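2',5'-phosphodiesterase 12 (Homo sapiens, PDB 4Z0V) belongs to the DNase I-like endonuclease/exonuclease/phosphatase family, here carrying a magnesium ion and joined to an E-set-like N-terminal domain. Local coordinates at residues V25-S30 against F41-E46; T171-D176 against H430-C435; E234-D239 against M302-A307; G335-V340 against L371-G376. All coordinates share one frame; numbering follows the deposited sequence.

Contact 1. Residues V25-S30 against F41-E46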
loop_
_atom_site.group_PDB
_atom_site.type_symbol
_atom_site.label_atom_id
_atom_site.label_comp_id
_atom_site.label_asym_id
_atom_site.label_seq_id
_atom_site.Cartn_x
_atom_site.Cartn_y
_atom_site.Cartn_z
ATOM N N VAL A 25 16.205 -2.627 -9.981
ATOM C CA VAL A 25 15.622 -2.851 -11.305
ATOM C C VAL A 25 14.848 -4.155 -11.183
ATOM O O VAL A 25 15.467 -5.215 -11.000
ATOM C CB VAL A 25 16.701 -2.913 -12.429
ATOM C CG1 VAL A 25 16.043 -3.170 -13.785
ATOM C CG2 VAL A 25 17.524 -1.630 -12.471
ATOM N N CYS A 26 13.508 -4.060 -11.210
ATOM C CA CYS A 26 12.614 -5.193 -10.967
ATOM C C CYS A 26 11.885 -5.580 -12.241
ATOM O O CYS A 26 10.883 -4.961 -12.599
ATOM C CB CYS A 26 11.638 -4.852 -9.840
ATOM S SG CYS A 26 12.445 -4.270 -8.330
ATOM N N PRO A 27 12.399 -6.580 -12.970
ATOM C CA PRO A 27 11.747 -6.952 -14.225
ATOM C C PRO A 27 10.377 -7.561 -14.015
ATOM O O PRO A 27 10.166 -8.284 -13.041
ATOM C CB PRO A 27 12.692 -8.003 -14.828
ATOM C CG PRO A 27 13.478 -8.540 -13.691
ATOM C CD PRO A 27 13.587 -7.414 -12.699
ATOM N N LYS A 28 9.472 -7.305 -14.965
ATOM C CA LYS A 28 8.182 -7.969 -14.990
ATOM C C LYS A 28 8.446 -9.295 -15.668
ATOM O O LYS A 28 9.079 -9.313 -16.728
ATOM C CB LYS A 28 7.134 -7.113 -15.743
ATOM C CG LYS A 28 5.743 -7.742 -15.810
ATOM C CD LYS A 28 4.805 -6.733 -16.457
ATOM C CE LYS A 28 3.430 -7.255 -16.676
ATOM N NZ LYS A 28 2.523 -6.178 -17.152
ATOM N N LEU A 29 8.110 -10.391 -14.999
ATOM C CA LEU A 29 8.257 -11.747 -15.536
ATOM C C LEU A 29 7.015 -12.495 -15.233
ATOM O O LEU A 29 6.749 -12.765 -14.064
ATOM C CB LEU A 29 9.447 -12.565 -14.977
ATOM C CG LEU A 29 10.667 -11.927 -14.368
ATOM C CD1 LEU A 29 11.365 -12.937 -13.517
ATOM C CD2 LEU A 29 11.652 -11.528 -15.426
ATOM N N SER A 30 6.227 -12.797 -16.223
ATOM C CA SER A 30 5.041 -13.594 -15.946
ATOM C C SER A 30 5.400 -14.960 -16.481
ATOM O O SER A 30 5.780 -15.088 -17.648
ATOM C CB SER A 30 3.798 -12.973 -16.568
ATOM O OG SER A 30 3.643 -11.620 -16.161
ATOM N N PHE A 41 18.952 -16.483 -14.000
ATOM C CA PHE A 41 19.055 -15.053 -14.285
ATOM C C PHE A 41 20.495 -14.642 -14.339
ATOM O O PHE A 41 21.310 -15.110 -13.541
ATOM C CB PHE A 41 18.352 -14.221 -13.183
ATOM C CG PHE A 41 16.897 -14.557 -13.015
ATOM C CD1 PHE A 41 15.949 -14.057 -13.892
ATOM C CD2 PHE A 41 16.469 -15.367 -11.968
ATOM C CE1 PHE A 41 14.593 -14.399 -13.755
ATOM C CE2 PHE A 41 15.111 -15.698 -11.828
ATOM C CZ PHE A 41 14.188 -15.215 -12.723
ATOM N N ARG A 42 20.816 -13.745 -15.241
ATOM C CA ARG A 42 22.167 -13.191 -15.279
ATOM C C ARG A 42 22.068 -11.778 -15.804
ATOM O O ARG A 42 21.440 -11.566 -16.826
ATOM C CB ARG A 42 23.128 -14.042 -16.140
ATOM C CG ARG A 42 24.543 -13.448 -16.256
ATOM C CD ARG A 42 25.282 -13.391 -14.916
ATOM N NE ARG A 42 25.778 -14.714 -14.515
ATOM C CZ ARG A 42 26.693 -14.909 -13.572
ATOM N NH1 ARG A 42 27.084 -16.139 -13.262
ATOM N NH2 ARG A 42 27.217 -13.879 -12.926
ATOM N N TRP A 43 22.678 -10.833 -15.113
ATOM C CA TRP A 43 22.643 -9.447 -15.534
ATOM C C TRP A 43 23.964 -9.055 -16.161
ATOM O O TRP A 43 25.034 -9.408 -15.642
ATOM C CB TRP A 43 22.345 -8.538 -14.345
ATOM C CG TRP A 43 20.904 -8.567 -13.939
ATOM C CD1 TRP A 43 20.326 -9.350 -12.972
ATOM C CD2 TRP A 43 19.886 -7.695 -14.417
ATOM N NE1 TRP A 43 18.988 -9.036 -12.854
ATOM C CE2 TRP A 43 18.698 -8.008 -13.714
ATOM C CE3 TRP A 43 19.871 -6.635 -15.350
ATOM C CZ2 TRP A 43 17.494 -7.335 -13.957
ATOM C CZ3 TRP A 43 18.674 -5.981 -15.591
ATOM C CH2 TRP A 43 17.512 -6.324 -14.888
ATOM N N TYR A 44 23.879 -8.252 -17.222
ATOM C CA TYR A 44 25.017 -7.675 -17.932
ATOM C C TYR A 44 24.934 -6.180 -17.983
ATOM O O TYR A 44 23.840 -5.613 -17.915
ATOM C CB TYR A 44 25.096 -8.162 -19.376
ATOM C CG TYR A 44 25.168 -9.653 -19.510
ATOM C CD1 TYR A 44 24.014 -10.432 -19.453
ATOM C CD2 TYR A 44 26.378 -10.290 -19.791
ATOM C CE1 TYR A 44 24.068 -11.817 -19.616
ATOM C CE2 TYR A 44 26.442 -11.673 -19.965
ATOM C CZ TYR A 44 25.282 -12.430 -19.870
ATOM O OH TYR A 44 25.323 -13.794 -20.025
ATOM N N LYS A 45 26.085 -5.542 -18.143
ATOM C CA LYS A 45 26.137 -4.103 -18.343
ATOM C C LYS A 45 26.970 -3.852 -19.590
ATOM O O LYS A 45 27.817 -4.667 -19.944
ATOM C CB LYS A 45 26.704 -3.371 -17.108
ATOM C CG LYS A 45 28.180 -3.684 -16.850
ATOM C CD LYS A 45 28.691 -3.269 -15.465
ATOM C CE LYS A 45 30.128 -3.727 -15.286
ATOM N NZ LYS A 45 30.808 -3.033 -14.158
ATOM N N GLU A 46 26.707 -2.746 -20.285
ATOM C CA GLU A 46 27.483 -2.385 -21.456
ATOM C C GLU A 46 28.940 -2.352 -21.077
ATOM O O GLU A 46 29.270 -1.882 -19.990
ATOM C CB GLU A 46 27.037 -1.020 -21.966
ATOM C CG GLU A 46 26.162 -1.102 -23.177
ATOM C CD GLU A 46 25.808 0.278 -23.679
ATOM O OE1 GLU A 46 25.971 0.518 -24.895
ATOM O OE2 GLU A 46 25.445 1.137 -22.843
#
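Val25, Pro27 and Leu29 meet Phe41 and Trp43 between the two sheets of a beta sandwich, the architecture expected of the E-set-like N-terminal domain. Segment 25-30 runs into strand 28-32, which pairs with strand 9-14, whereas 41-46 belongs to the four-stranded sheet opposite. The Val25 CA and Trp43 CA atoms stand 10.5 Å apart, so the two segments meet mainly through side chains. Alternation along each segment then sorts the residues. On the packed side the indole of Trp43 takes up the largest share of the contact: its CH2 lies 3.6 Å from Val25 CG1, which approaches obliquely, and Pro27 CD sits at the ring's edge, near its plane. Tyr66 meets the same indole, and Leu79 of strand 77-82 touches both Pro27 and Trp43. The outward side is looser and polar. Lys28 stretches out fully extended to a salt bridge with Asp190, on a helix of the DNase I-like domain, while Ser30 OG hydrogen-bonds Glu12. On the opposing strand Arg42 and Tyr44, both partly exposed, turn from the interior, the tyrosine making a cation-pi pair with Lys78. Phe41 lies where the two regimes meet. Its CG points anti to the carbonyl carbon (chi1 -58°), and Leu29 comes from the opposite direction, Leu29 CD1 lying oblique to the partly exposed ring, 3.6 Å from Phe41 CE1 and 3.7 Å from Phe41 CZ.

Contact 2. Residues T171-D176 against H430-C435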
loop_
_atom_site.group_PDB
_atom_site.type_symbol
_atom_site.label_atom_id
_atom_site.label_comp_id
_atom_site.label_asym_id
_atom_site.label_seq_id
_atom_site.Cartn_x
_atom_site.Cartn_y
_atom_site.Cartn_z
ATOM N N THR A 171 10.290 -2.288 -1.019
ATOM C CA THR A 171 11.133 -3.489 -0.917
ATOM C C THR A 171 12.141 -3.371 0.224
ATOM O O THR A 171 12.418 -4.369 0.889
ATOM C CB THR A 171 11.829 -3.793 -2.241
ATOM O OG1 THR A 171 12.696 -2.701 -2.589
ATOM C CG2 THR A 171 10.804 -4.093 -3.396
ATOM N N GLY A 172 12.601 -2.147 0.479
ATOM C CA GLY A 172 13.520 -1.843 1.567
ATOM C C GLY A 172 12.943 -2.053 2.960
ATOM O O GLY A 172 13.710 -2.269 3.903
ATOM N N TYR A 173 11.592 -2.001 3.111
ATOM C CA TYR A 173 10.936 -2.241 4.405
ATOM C C TYR A 173 10.963 -3.699 4.807
ATOM O O TYR A 173 10.716 -3.991 5.976
ATOM C CB TYR A 173 9.497 -1.724 4.434
ATOM C CG TYR A 173 9.388 -0.212 4.436
ATOM C CD1 TYR A 173 10.313 0.581 5.126
ATOM C CD2 TYR A 173 8.386 0.434 3.720
ATOM C CE1 TYR A 173 10.200 1.972 5.149
ATOM C CE2 TYR A 173 8.301 1.823 3.679
ATOM C CZ TYR A 173 9.214 2.592 4.390
ATOM O OH TYR A 173 9.085 3.960 4.393
ATOM N N ASN A 174 11.243 -4.641 3.861
ATOM C CA ASN A 174 11.294 -6.085 4.181
ATOM C C ASN A 174 10.081 -6.454 5.050
ATOM O O ASN A 174 10.209 -7.009 6.146
ATOM C CB ASN A 174 12.647 -6.393 4.906
ATOM C CG ASN A 174 13.822 -6.286 3.958
ATOM O OD1 ASN A 174 13.827 -6.903 2.881
ATOM N ND2 ASN A 174 14.845 -5.510 4.336
ATOM N N ALA A 175 8.893 -6.089 4.562
ATOM C CA ALA A 175 7.645 -6.201 5.292
ATOM C C ALA A 175 6.929 -7.517 5.029
ATOM O O ALA A 175 7.306 -8.267 4.123
ATOM C CB ALA A 175 6.737 -5.026 4.910
ATOM N N ASP A 176 5.915 -7.801 5.854
ATOM C CA ASP A 176 5.133 -9.039 5.777
ATOM C C ASP A 176 3.743 -8.802 5.258
ATOM O O ASP A 176 3.158 -9.705 4.656
ATOM C CB ASP A 176 5.065 -9.711 7.162
ATOM C CG ASP A 176 6.468 -9.987 7.712
ATOM O OD1 ASP A 176 7.382 -10.289 6.897
ATOM O OD2 ASP A 176 6.665 -9.825 8.928
ATOM N N HIS A 430 1.480 11.439 1.008
ATOM C CA HIS A 430 1.360 10.766 2.304
ATOM C C HIS A 430 2.689 10.142 2.693
ATOM O O HIS A 430 3.567 9.975 1.851
ATOM C CB HIS A 430 0.276 9.680 2.269
ATOM C CG HIS A 430 -1.123 10.197 2.198
ATOM N ND1 HIS A 430 -2.001 10.053 3.269
ATOM C CD2 HIS A 430 -1.777 10.777 1.171
ATOM C CE1 HIS A 430 -3.152 10.582 2.869
ATOM N NE2 HIS A 430 -3.068 11.033 1.613
ATOM N N ILE A 431 2.822 9.761 3.963
ATOM C CA ILE A 431 4.006 9.105 4.505
ATOM C C ILE A 431 3.610 7.696 4.908
ATOM O O ILE A 431 2.603 7.524 5.604
ATOM C CB ILE A 431 4.541 9.925 5.691
ATOM C CG1 ILE A 431 4.888 11.371 5.260
ATOM C CG2 ILE A 431 5.722 9.215 6.348
ATOM C CD1 ILE A 431 5.187 12.337 6.461
ATOM N N ALA A 432 4.390 6.694 4.489
ATOM C CA ALA A 432 4.121 5.308 4.830
ATOM C C ALA A 432 4.190 5.083 6.310
ATOM O O ALA A 432 5.093 5.619 6.990
ATOM C CB ALA A 432 5.137 4.383 4.144
ATOM N N LEU A 433 3.222 4.328 6.825
ATOM C CA LEU A 433 3.276 3.870 8.229
ATOM C C LEU A 433 3.869 2.502 8.245
ATOM O O LEU A 433 3.481 1.670 7.436
ATOM C CB LEU A 433 1.899 3.828 8.878
ATOM C CG LEU A 433 1.170 5.126 9.045
ATOM C CD1 LEU A 433 -0.150 4.847 9.698
ATOM C CD2 LEU A 433 1.987 6.129 9.872
ATOM N N VAL A 434 4.856 2.260 9.107
ATOM C CA VAL A 434 5.513 0.941 9.184
ATOM C C VAL A 434 5.679 0.590 10.646
ATOM O O VAL A 434 6.205 1.407 11.414
ATOM C CB VAL A 434 6.892 0.927 8.465
ATOM C CG1 VAL A 434 7.452 -0.506 8.352
ATOM C CG2 VAL A 434 6.833 1.596 7.095
ATOM N N CYS A 435 5.260 -0.611 11.049
ATOM C CA CYS A 435 5.439 -1.031 12.447
ATOM C C CYS A 435 5.639 -2.525 12.512
ATOM O O CYS A 435 5.130 -3.261 11.657
ATOM C CB CYS A 435 4.245 -0.614 13.288
ATOM S SG CYS A 435 2.716 -1.404 12.774
#
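Tyr173 lays one ring face against Val434, and the torsions of both residues make the fit. The tyrosine CG is turned anti to its carbonyl carbon (chi1 -70°), carrying the ring across to the other segment. In Val434 the branch CG1 takes the position anti to the backbone N (chi1 -171°), leaving CG2 to meet the ring. That methyl stands almost centrally over the face, 3.7 Å from the ring centroid and only 10° off the ring normal, a clear CH-pi contact. Further along the ring, Ala432 CB lies 4.1 Å from Tyr173 CE2 and 4.0 Å from Tyr173 OH. The hydroxyl is not left to this apolar neighbour, since it hydrogen-bonds Glu169 a helical turn earlier. Tyr173 thus fastens the end of helix 159-172, the last helix in the beta-alpha-beta crossover connection between parallel strands 125-132 and 177-184, to the start of strand 433-439, the antiparallel neighbour of 125-132 in the DNase I-like fold. Val129 of strand 125-132 touches both Val434 and Ala175. Beyond the tyrosine the chain leaves the helix at Asn174 with positive phi, its N bonded to Thr171 O at 3.2 Å, and Asn174 ND2 reaches Thr117 O.

Contact 3. Residues E234-D239 against M302-A307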
loop_
_atom_site.group_PDB
_atom_site.type_symbol
_atom_site.label_atom_id
_atom_site.label_comp_id
_atom_site.label_asym_id
_atom_site.label_seq_id
_atom_site.Cartn_x
_atom_site.Cartn_y
_atom_site.Cartn_z
ATOM N N GLU A 234 -23.036 -0.811 -1.274
ATOM C CA GLU A 234 -23.697 -2.072 -1.621
ATOM C C GLU A 234 -24.022 -2.860 -0.367
ATOM O O GLU A 234 -25.155 -3.322 -0.204
ATOM C CB GLU A 234 -22.766 -2.872 -2.526
ATOM C CG GLU A 234 -23.468 -3.823 -3.467
ATOM C CD GLU A 234 -22.563 -4.247 -4.605
ATOM O OE1 GLU A 234 -21.367 -4.514 -4.345
ATOM O OE2 GLU A 234 -23.037 -4.268 -5.764
ATOM N N ALA A 235 -23.030 -2.994 0.544
ATOM C CA ALA A 235 -23.227 -3.707 1.797
ATOM C C ALA A 235 -24.314 -3.046 2.638
ATOM O O ALA A 235 -25.200 -3.744 3.118
ATOM C CB ALA A 235 -21.925 -3.763 2.582
ATOM N N LEU A 236 -24.268 -1.707 2.787
ATOM C CA LEU A 236 -25.232 -0.991 3.624
ATOM C C LEU A 236 -26.670 -1.082 3.077
ATOM O O LEU A 236 -27.614 -1.283 3.860
ATOM C CB LEU A 236 -24.828 0.483 3.792
ATOM C CG LEU A 236 -25.778 1.375 4.627
ATOM C CD1 LEU A 236 -25.923 0.855 6.083
ATOM C CD2 LEU A 236 -25.294 2.801 4.628
ATOM N N GLU A 237 -26.840 -0.914 1.778
ATOM C CA GLU A 237 -28.208 -0.907 1.254
ATOM C C GLU A 237 -28.811 -2.304 1.047
ATOM O O GLU A 237 -30.033 -2.434 1.197
ATOM C CB GLU A 237 -28.297 -0.088 -0.061
ATOM C CG GLU A 237 -27.655 -0.737 -1.284
ATOM C CD GLU A 237 -27.527 0.124 -2.528
ATOM O OE1 GLU A 237 -26.850 -0.323 -3.482
ATOM O OE2 GLU A 237 -28.102 1.237 -2.556
ATOM N N SER A 238 -27.984 -3.328 0.699
ATOM C CA SER A 238 -28.474 -4.652 0.315
ATOM C C SER A 238 -28.132 -5.795 1.246
ATOM O O SER A 238 -28.735 -6.857 1.092
ATOM C CB SER A 238 -27.939 -5.014 -1.070
ATOM O OG SER A 238 -28.367 -4.050 -2.018
ATOM N N ASP A 239 -27.128 -5.659 2.131
ATOM C CA ASP A 239 -26.783 -6.800 2.978
ATOM C C ASP A 239 -27.534 -6.725 4.295
ATOM O O ASP A 239 -27.358 -5.744 5.022
ATOM C CB ASP A 239 -25.263 -6.882 3.211
ATOM C CG ASP A 239 -24.776 -8.214 3.753
ATOM O OD1 ASP A 239 -25.467 -8.803 4.604
ATOM O OD2 ASP A 239 -23.713 -8.652 3.344
ATOM N N MET A 302 -17.153 3.577 8.559
ATOM C CA MET A 302 -16.429 2.828 9.590
ATOM C C MET A 302 -17.368 1.834 10.304
ATOM O O MET A 302 -16.962 0.699 10.559
ATOM C CB MET A 302 -15.753 3.794 10.592
ATOM C CG MET A 302 -14.989 3.100 11.741
ATOM S SD MET A 302 -13.738 1.890 11.207
ATOM C CE MET A 302 -12.846 2.789 10.125
ATOM N N ALA A 303 -18.616 2.232 10.588
ATOM C CA ALA A 303 -19.587 1.339 11.243
ATOM C C ALA A 303 -19.883 0.106 10.347
ATOM O O ALA A 303 -19.929 -1.026 10.852
ATOM C CB ALA A 303 -20.872 2.103 11.536
ATOM N N VAL A 304 -20.010 0.326 9.020
ATOM C CA VAL A 304 -20.216 -0.771 8.044
ATOM C C VAL A 304 -18.957 -1.652 8.051
ATOM O O VAL A 304 -19.062 -2.890 8.074
ATOM C CB VAL A 304 -20.505 -0.249 6.611
ATOM C CG1 VAL A 304 -20.532 -1.400 5.582
ATOM C CG2 VAL A 304 -21.806 0.551 6.545
ATOM N N ALA A 305 -17.779 -1.008 7.953
ATOM C CA ALA A 305 -16.501 -1.747 7.893
ATOM C C ALA A 305 -16.343 -2.647 9.095
ATOM O O ALA A 305 -16.019 -3.818 8.936
ATOM C CB ALA A 305 -15.309 -0.782 7.802
ATOM N N LEU A 306 -16.555 -2.110 10.301
ATOM C CA LEU A 306 -16.361 -2.904 11.517
ATOM C C LEU A 306 -17.378 -4.046 11.627
ATOM O O LEU A 306 -16.976 -5.147 12.022
ATOM C CB LEU A 306 -16.369 -2.022 12.777
ATOM C CG LEU A 306 -15.177 -1.035 12.905
ATOM C CD1 LEU A 306 -15.306 -0.185 14.199
ATOM C CD2 LEU A 306 -13.804 -1.767 12.877
ATOM N N ALA A 307 -18.637 -3.822 11.212
ATOM C CA ALA A 307 -19.669 -4.877 11.212
ATOM C C ALA A 307 -19.300 -5.956 10.186
ATOM O O ALA A 307 -19.489 -7.136 10.448
ATOM C CB ALA A 307 -21.046 -4.296 10.903
#
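No flat group of either segment takes part where Val304 meets Ala235 and Leu236, so there is neither a ring face nor an edge to cover: the contact is built from methyl and methylene groups, though Val304 also touches His242 beyond them. Val304 does the reaching for its helix, dividing its two branches between the two partners. CG1, anti to the backbone N (chi1 173°), comes within 4.1 Å of Ala235 CB. CG2 fits against the neighbouring residue, 4.1 Å from Leu236 CB and 4.2 Å from Leu236 CD1, the two side chains crossing at about a right angle. Small and branched side chains meet here with the backbones close, Leu236 CA and Val304 CA being 6.7 Å apart. This is helix-on-helix packing in the outer layer of the DNase I-like sandwich. Helix 295-316 is the connection of a beta-alpha-beta crossover between the parallel strands 280-287 and 322-327; it sets Met302, Ala305 and Leu306 on Phe324 of the second strand, while Val304 faces the short helix 232-238. Leu245, from helix 243-248, touches both Leu236 and Val304 and extends the apolar patch. On the short helix Glu234, Glu237 and Ser238 are exposed to solvent. Its last turn is closed by Asp239 N, bonded to Ala235 O at 2.9 Å; there the chain leaves helical geometry, and Asp239 OD1 accepts a bond from Leu241 N.

Contact 4. Residues G335-V340 against L371-G376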
loop_
_atom_site.group_PDB
_atom_site.type_symbol
_atom_site.label_atom_id
_atom_site.label_comp_id
_atom_site.label_asym_id
_atom_site.label_seq_id
_atom_site.Cartn_x
_atom_site.Cartn_y
_atom_site.Cartn_z
ATOM N N GLY A 335 -14.836 12.220 15.335
ATOM C CA GLY A 335 -15.809 11.253 15.805
ATOM C C GLY A 335 -15.420 9.874 15.313
ATOM O O GLY A 335 -15.513 8.912 16.054
ATOM N N MET A 336 -14.956 9.761 14.060
ATOM C CA MET A 336 -14.585 8.442 13.548
ATOM C C MET A 336 -13.443 7.857 14.381
ATOM O O MET A 336 -13.540 6.716 14.813
ATOM C CB MET A 336 -14.237 8.465 12.050
ATOM C CG MET A 336 -14.096 7.040 11.459
ATOM S SD MET A 336 -12.592 6.869 10.470
ATOM C CE MET A 336 -11.286 6.943 11.758
ATOM N N TYR A 337 -12.414 8.647 14.687
ATOM C CA TYR A 337 -11.298 8.125 15.470
ATOM C C TYR A 337 -11.753 7.718 16.892
ATOM O O TYR A 337 -11.330 6.678 17.398
ATOM C CB TYR A 337 -10.161 9.137 15.535
ATOM C CG TYR A 337 -8.921 8.563 16.177
ATOM C CD1 TYR A 337 -8.032 7.771 15.446
ATOM C CD2 TYR A 337 -8.627 8.810 17.514
ATOM C CE1 TYR A 337 -6.883 7.241 16.038
ATOM C CE2 TYR A 337 -7.471 8.306 18.107
ATOM C CZ TYR A 337 -6.609 7.514 17.370
ATOM O OH TYR A 337 -5.485 7.003 17.966
ATOM N N HIS A 338 -12.547 8.571 17.556
ATOM C CA HIS A 338 -13.065 8.274 18.907
ATOM C C HIS A 338 -13.855 6.926 18.903
ATOM O O HIS A 338 -13.674 6.067 19.784
ATOM C CB HIS A 338 -13.972 9.437 19.346
ATOM C CG HIS A 338 -14.645 9.210 20.663
ATOM N ND1 HIS A 338 -14.097 9.683 21.843
ATOM C CD2 HIS A 338 -15.784 8.534 20.945
ATOM C CE1 HIS A 338 -14.931 9.298 22.801
ATOM N NE2 HIS A 338 -15.954 8.591 22.308
ATOM N N PHE A 339 -14.705 6.750 17.914
ATOM C CA PHE A 339 -15.524 5.553 17.745
ATOM C C PHE A 339 -14.622 4.301 17.649
ATOM O O PHE A 339 -14.837 3.336 18.369
ATOM C CB PHE A 339 -16.426 5.698 16.506
ATOM C CG PHE A 339 -17.210 4.451 16.126
ATOM C CD1 PHE A 339 -18.067 3.839 17.036
ATOM C CD2 PHE A 339 -17.077 3.886 14.860
ATOM C CE1 PHE A 339 -18.797 2.698 16.677
ATOM C CE2 PHE A 339 -17.801 2.744 14.504
ATOM C CZ PHE A 339 -18.651 2.150 15.418
ATOM N N VAL A 340 -13.536 4.369 16.848
ATOM C CA VAL A 340 -12.641 3.219 16.672
ATOM C C VAL A 340 -11.991 2.836 18.002
ATOM O O VAL A 340 -12.046 1.672 18.399
ATOM C CB VAL A 340 -11.563 3.475 15.575
ATOM C CG1 VAL A 340 -10.553 2.320 15.510
ATOM C CG2 VAL A 340 -12.204 3.702 14.209
ATOM N N LEU A 371 -9.159 -1.866 19.527
ATOM C CA LEU A 371 -8.229 -1.427 18.486
ATOM C C LEU A 371 -7.357 -0.319 18.943
ATOM O O LEU A 371 -7.811 0.619 19.583
ATOM C CB LEU A 371 -8.981 -0.988 17.216
ATOM C CG LEU A 371 -9.876 -2.054 16.558
ATOM C CD1 LEU A 371 -10.816 -1.419 15.550
ATOM C CD2 LEU A 371 -9.057 -3.156 15.919
ATOM N N LYS A 372 -6.090 -0.445 18.631
ATOM C CA LYS A 372 -5.097 0.556 18.982
ATOM C C LYS A 372 -4.449 1.015 17.700
ATOM O O LYS A 372 -4.203 0.182 16.826
ATOM C CB LYS A 372 -4.049 -0.075 19.921
ATOM C CG LYS A 372 -2.858 0.816 20.266
ATOM C CD LYS A 372 -1.766 0.037 20.998
ATOM C CE LYS A 372 -0.540 0.905 21.192
ATOM N NZ LYS A 372 0.560 0.180 21.877
ATOM N N SER A 373 -4.186 2.316 17.575
ATOM C CA SER A 373 -3.414 2.818 16.431
ATOM C C SER A 373 -1.960 2.388 16.683
ATOM O O SER A 373 -1.303 2.882 17.615
ATOM C CB SER A 373 -3.544 4.338 16.321
ATOM O OG SER A 373 -2.664 4.766 15.297
ATOM N N ALA A 374 -1.467 1.416 15.916
ATOM C CA ALA A 374 -0.113 0.887 16.129
ATOM C C ALA A 374 0.972 1.966 16.053
ATOM O O ALA A 374 1.902 1.938 16.860
ATOM C CB ALA A 374 0.180 -0.230 15.121
ATOM N N CYS A 375 0.868 2.922 15.117
ATOM C CA CYS A 375 1.896 3.963 15.017
ATOM C C CYS A 375 1.524 5.231 15.785
ATOM O O CYS A 375 2.161 6.272 15.604
ATOM C CB CYS A 375 2.209 4.265 13.559
ATOM S SG CYS A 375 2.741 2.809 12.643
ATOM N N GLY A 376 0.510 5.121 16.638
ATOM C CA GLY A 376 0.065 6.198 17.492
ATOM C C GLY A 376 -0.603 7.310 16.734
ATOM O O GLY A 376 -1.404 7.066 15.830
HETATM O O HOH W 1 -4.707 4.472 19.442
HETATM O O HOH W 2 -11.401 -0.111 20.333
#
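Tyr337 reaches from helix 335-342 to Ser373, and its course shows how a long side chain can span a helix-strand gap. From CB, whose bond to CA runs across the line of approach, the chain turns so that CG is anti to the backbone N (chi1 -172°), which brings the far end nearer the strand. The ring carbons beyond it pack among aromatic residues of strand 387-397, meeting the ring of Tyr393 and touching Phe395. At the tip, OH lies 3.7 Å from Ser373 CB, which sits at the ring's edge. The same hydroxyl hydrogen-bonds a water at 3.0 Å, and that water accepts the Ser373 N-H; Glu377 is a further, weak partner. One helical turn on, Val340 CG1 packs 3.7 Å from Leu371 CD1. Here the helix covers strand 371-373 of the second DNase I-like sheet, where Lys372 makes backbone hydrogen bonds with Ile396. Ser373 also opens a type I turn to Gly376 and braces it, Ser373 OG donating to Gly376 O at 2.7 Å, in the carbonyl plane and on a lone pair. A second water accepts from Leu371 N at 3.0 Å and bridges to Val340 O at 2.7 Å, though it has more acceptors within reach than protons. The chemistry is mixed: hydrocarbon contact covers part of the interface, while water satisfies the amides of Leu371 and Ser373.

How the contacts relate
All four contacts are buried, but only contact 2 lies near the chain's centre; the others sit about 19 to 24 Å out. Contact 1, in the N-terminal domain, is about 45 Å centre to centre from contact 3 on the far side; its nearest atoms come within about 5 Å of contact 2 without touching. Contact 2 joins a helix end to the six-stranded sheet, and contact 4 backs onto it where Cys435 SG packs 3.6 Å from Ala374 CB. Contacts 3 and 4 are joined by Met302, which packs on Met336, Phe339 and Val340. Contacts 1 to 3 are purely apolar across their segments, with aromatic rings in the first two; contact 4 has a tyrosine as well, and adds bridging waters.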